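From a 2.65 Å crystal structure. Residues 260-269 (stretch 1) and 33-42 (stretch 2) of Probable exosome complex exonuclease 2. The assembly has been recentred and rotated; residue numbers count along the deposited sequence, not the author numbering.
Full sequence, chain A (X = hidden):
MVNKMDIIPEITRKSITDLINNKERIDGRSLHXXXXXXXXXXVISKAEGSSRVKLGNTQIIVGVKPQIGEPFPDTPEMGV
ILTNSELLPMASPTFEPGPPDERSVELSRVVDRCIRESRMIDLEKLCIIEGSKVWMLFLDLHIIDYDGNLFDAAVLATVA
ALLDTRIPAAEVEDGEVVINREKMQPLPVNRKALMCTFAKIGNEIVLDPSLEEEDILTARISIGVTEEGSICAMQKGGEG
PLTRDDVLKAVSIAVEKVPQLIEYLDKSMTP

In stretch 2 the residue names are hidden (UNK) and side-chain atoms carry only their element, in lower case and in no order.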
# COMPACT_ATOMS: atom_id res chain seq x y z
N GLN A 260 19.67 0.25 39.22
CA GLN A 260 20.89 0.99 38.93
C GLN A 260 20.68 1.92 37.74
O GLN A 260 20.95 3.12 37.83
CB GLN A 260 22.06 0.04 38.66
CG GLN A 260 22.55 -0.73 39.90
CD GLN A 260 23.57 -1.82 39.57
OE1 GLN A 260 23.71 -2.79 40.32
NE2 GLN A 260 24.28 -1.67 38.46
N LEU A 261 20.18 1.37 36.64
CA LEU A 261 19.81 2.13 35.45
C LEU A 261 18.80 3.26 35.74
O LEU A 261 18.88 4.33 35.13
CB LEU A 261 19.24 1.19 34.37
CG LEU A 261 20.15 0.19 33.63
CD1 LEU A 261 19.36 -0.56 32.57
CD2 LEU A 261 21.36 0.88 32.99
N ILE A 262 17.88 3.01 36.67
CA ILE A 262 16.85 3.98 37.05
C ILE A 262 17.41 5.23 37.74
O ILE A 262 16.95 6.34 37.48
CB ILE A 262 15.73 3.30 37.88
CG1 ILE A 262 14.69 2.67 36.93
CG2 ILE A 262 15.07 4.27 38.89
CD1 ILE A 262 13.66 1.81 37.63
N GLU A 263 18.41 5.05 38.59
CA GLU A 263 19.03 6.21 39.21
C GLU A 263 20.01 6.90 38.27
O GLU A 263 20.31 8.07 38.46
CB GLU A 263 19.66 5.88 40.58
CG GLU A 263 21.05 5.25 40.57
CD GLU A 263 21.78 5.46 41.89
OE1 GLU A 263 21.78 4.54 42.74
OE2 GLU A 263 22.32 6.57 42.10
N TYR A 264 20.47 6.19 37.24
CA TYR A 264 21.33 6.80 36.22
C TYR A 264 20.51 7.68 35.29
O TYR A 264 20.98 8.74 34.85
CB TYR A 264 22.09 5.74 35.41
CG TYR A 264 23.14 6.35 34.49
CD1 TYR A 264 24.43 6.62 34.96
CD2 TYR A 264 22.84 6.66 33.17
CE1 TYR A 264 25.39 7.19 34.13
CE2 TYR A 264 23.80 7.22 32.33
CZ TYR A 264 25.07 7.49 32.81
OH TYR A 264 26.02 8.05 31.99
N LEU A 265 19.30 7.24 34.98
CA LEU A 265 18.36 8.05 34.20
C LEU A 265 17.94 9.29 34.98
O LEU A 265 17.91 10.39 34.41
CB LEU A 265 17.14 7.22 33.77
CG LEU A 265 15.92 7.92 33.17
CD1 LEU A 265 16.29 8.89 32.04
CD2 LEU A 265 14.93 6.90 32.67
N ASP A 266 17.63 9.13 36.27
CA ASP A 266 17.20 10.24 37.12
C ASP A 266 18.27 11.32 37.26
O ASP A 266 17.96 12.51 37.27
CB ASP A 266 16.77 9.75 38.51
CG ASP A 266 15.48 8.93 38.49
OD1 ASP A 266 14.71 9.01 37.50
OD2 ASP A 266 15.23 8.20 39.48
N LYS A 267 19.53 10.87 37.36
CA LYS A 267 20.69 11.75 37.54
C LYS A 267 21.05 12.52 36.27
O LYS A 267 21.50 13.67 36.34
CB LYS A 267 21.89 10.95 38.05
CG LYS A 267 21.80 10.58 39.53
CD LYS A 267 22.92 9.65 39.97
CE LYS A 267 22.94 9.53 41.49
NZ LYS A 267 24.19 8.91 42.02
N SER A 268 20.84 11.88 35.11
CA SER A 268 21.08 12.52 33.81
C SER A 268 20.05 13.60 33.47
O SER A 268 20.25 14.38 32.53
CB SER A 268 21.12 11.47 32.70
OG SER A 268 22.28 10.67 32.80
N MET A 269 18.96 13.65 34.22
CA MET A 269 17.89 14.61 33.96
C MET A 269 17.87 15.77 34.96
O MET A 269 17.12 16.73 34.80
CB MET A 269 16.54 13.89 33.90
CG MET A 269 16.52 12.79 32.85
SD MET A 269 14.91 12.27 32.24
CE MET A 269 14.20 13.85 31.74
N UNK A 33 27.74 -6.68 32.42
CA UNK A 33 28.09 -5.26 32.43
C UNK A 33 27.66 -4.54 31.15
O UNK A 33 28.00 -4.96 30.04
c UNK A 33 29.60 -5.09 32.64
c UNK A 33 30.07 -3.64 32.63
o UNK A 33 32.23 -4.47 33.22
o UNK A 33 32.06 -2.35 32.66
c UNK A 33 31.56 -3.48 32.85
N UNK A 34 26.92 -3.44 31.33
CA UNK A 34 26.54 -2.56 30.22
C UNK A 34 27.73 -1.83 29.64
O UNK A 34 28.75 -1.66 30.31
c UNK A 34 21.52 -2.98 30.84
c UNK A 34 23.61 -2.57 31.92
c UNK A 34 23.31 -1.98 29.63
c UNK A 34 24.12 -2.03 30.75
c UNK A 34 25.52 -1.53 30.70
c UNK A 34 22.31 -3.04 31.97
c UNK A 34 22.02 -2.45 29.67
N UNK A 35 27.58 -1.38 28.40
CA UNK A 35 28.54 -0.44 27.81
C UNK A 35 28.24 0.94 28.37
O UNK A 35 27.30 1.11 29.14
c UNK A 35 25.99 -2.15 23.29
n UNK A 35 24.68 -2.28 23.48
c UNK A 35 28.26 -1.88 24.25
c UNK A 35 28.41 -0.43 26.29
n UNK A 35 26.48 -2.14 22.06
c UNK A 35 28.87 -1.72 25.62
n UNK A 35 26.81 -2.04 24.33
N UNK A 36 29.05 1.92 28.00
CA UNK A 36 28.83 3.29 28.45
C UNK A 36 27.45 3.76 28.02
O UNK A 36 26.97 3.41 26.94
o UNK A 36 32.30 4.12 27.90
c UNK A 36 31.27 4.02 28.60
c UNK A 36 29.92 4.22 27.91
o UNK A 36 31.31 3.76 29.82
N UNK A 37 26.78 4.53 28.87
CA UNK A 37 25.46 5.04 28.51
C UNK A 37 25.46 6.56 28.53
O UNK A 37 26.02 7.18 29.43
c UNK A 37 24.23 2.94 29.18
c UNK A 37 24.34 4.46 29.40
c UNK A 37 23.00 5.12 29.08
c UNK A 37 23.40 2.23 30.21
N UNK A 38 24.82 7.14 27.52
CA UNK A 38 24.74 8.58 27.35
C UNK A 38 23.28 8.94 27.10
O UNK A 38 22.65 8.40 26.20
o UNK A 38 25.59 10.38 25.93
c UNK A 38 25.64 8.99 26.17
N UNK A 39 22.74 9.85 27.91
CA UNK A 39 21.34 10.24 27.83
C UNK A 39 21.18 11.76 27.77
O UNK A 39 21.59 12.48 28.70
c UNK A 39 20.71 8.19 29.16
c UNK A 39 20.54 9.70 29.04
c UNK A 39 19.07 10.09 28.93
c UNK A 39 20.35 7.63 30.54
N UNK A 40 20.60 12.25 26.68
CA UNK A 40 20.25 13.67 26.55
C UNK A 40 18.76 13.80 26.32
O UNK A 40 18.15 12.95 25.67
o UNK A 40 23.41 13.86 23.22
c UNK A 40 23.12 14.69 24.12
c UNK A 40 22.49 14.17 25.40
c UNK A 40 20.98 14.31 25.38
o UNK A 40 23.31 15.93 24.00
N UNK A 41 18.17 14.86 26.85
CA UNK A 41 16.76 15.17 26.60
C UNK A 41 16.64 16.55 25.95
O UNK A 41 17.63 17.27 25.84
o UNK A 41 16.32 16.06 28.84
c UNK A 41 15.89 15.08 27.89
c UNK A 41 15.98 13.69 28.51
N UNK A 42 15.43 16.90 25.52
CA UNK A 42 15.17 18.20 24.87
C UNK A 42 16.04 18.43 23.64
O UNK A 42 16.53 19.53 23.41

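Position 33 carries three carbons in a row, the third bearing two oxygens. It lies out of reach of the helix and is Glu-33. Position 34 has one carbon leading into a ring of six carbons with no heteroatom. A methyl of Leu-261, CD2, sits over one face of this ring, 4.3 Å from its centroid and 15° off the normal. The bare ring means Phe-34, and its CZ lies 3.7 Å from Leu-261 CD1.

At position 35, three carbons lead to a nitrogen and then a carbon with two more nitrogens. That guanidinium is Arg-35, whose nitrogens are hydrogen-bonded elsewhere in the structure. Position 36 has two carbons, the second with two oxygens, and its CB points away from the helix: Asp-36.

Position 37 begins the strand. Its four carbons fork at the first, one arm two carbons long; the end of the long arm meets Leu-261 and the short arm the Tyr-264 ring. The fork marks a beta-branched Ile-37. Its CD1 packs 3.7 Å from Leu-261 CD2, while its CG2 lies 4.0 Å from Tyr-264 CE2. The backbone contributes too: Tyr-264 OH donates a hydrogen bond to Ile-37 O at 2.7 Å. Position 38 holds one carbon and one oxygen, and its CB turns away: Ser-38.

Position 39 points toward the helix and packs against Tyr-264, Leu-265 and Ser-268; four carbons, again forked at the first with one longer arm, make it Ile-39. It has the largest covered area in the contact. Its CD1 meets the edge of the tyrosine ring, 3.7 Å from Tyr-264 CD2; its CG2 is 4.3 Å from Leu-265 CD1, and its CB is 4.1 Å from Ser-268 CB. Position 40 has three carbons ending in two oxygens and faces away: Glu-40. Position 41 has one carbon carrying an oxygen and a carbon, and the carbon branch meets the end of Met-269, hence Thr-41. Its CG2 lies 3.7 Å from Met-269 CE, and its OG1 is hydrogen-bonded elsewhere in the structure. Position 42 has no side-chain atoms; its phi of 57° suits Gly-42.

The rule is alternation. Positions 37, 39 and 41 turn toward the helix, while the polar residues between them turn away. Helix and strand run 42° apart in direction, with axes 8.9 Å apart at closest approach, and Leu-261, Tyr-264, Leu-265 and Ser-268 bring successive turns to the strand. Within the helix, Ser-268 OG bonds Tyr-264 O at 3.1 Å while its CB meets Ile-39. Apolar packing supplies most close contacts; the tyrosine hydroxyl adds one directional bond.

Stretch 2 (33-42) EFRDISIETG
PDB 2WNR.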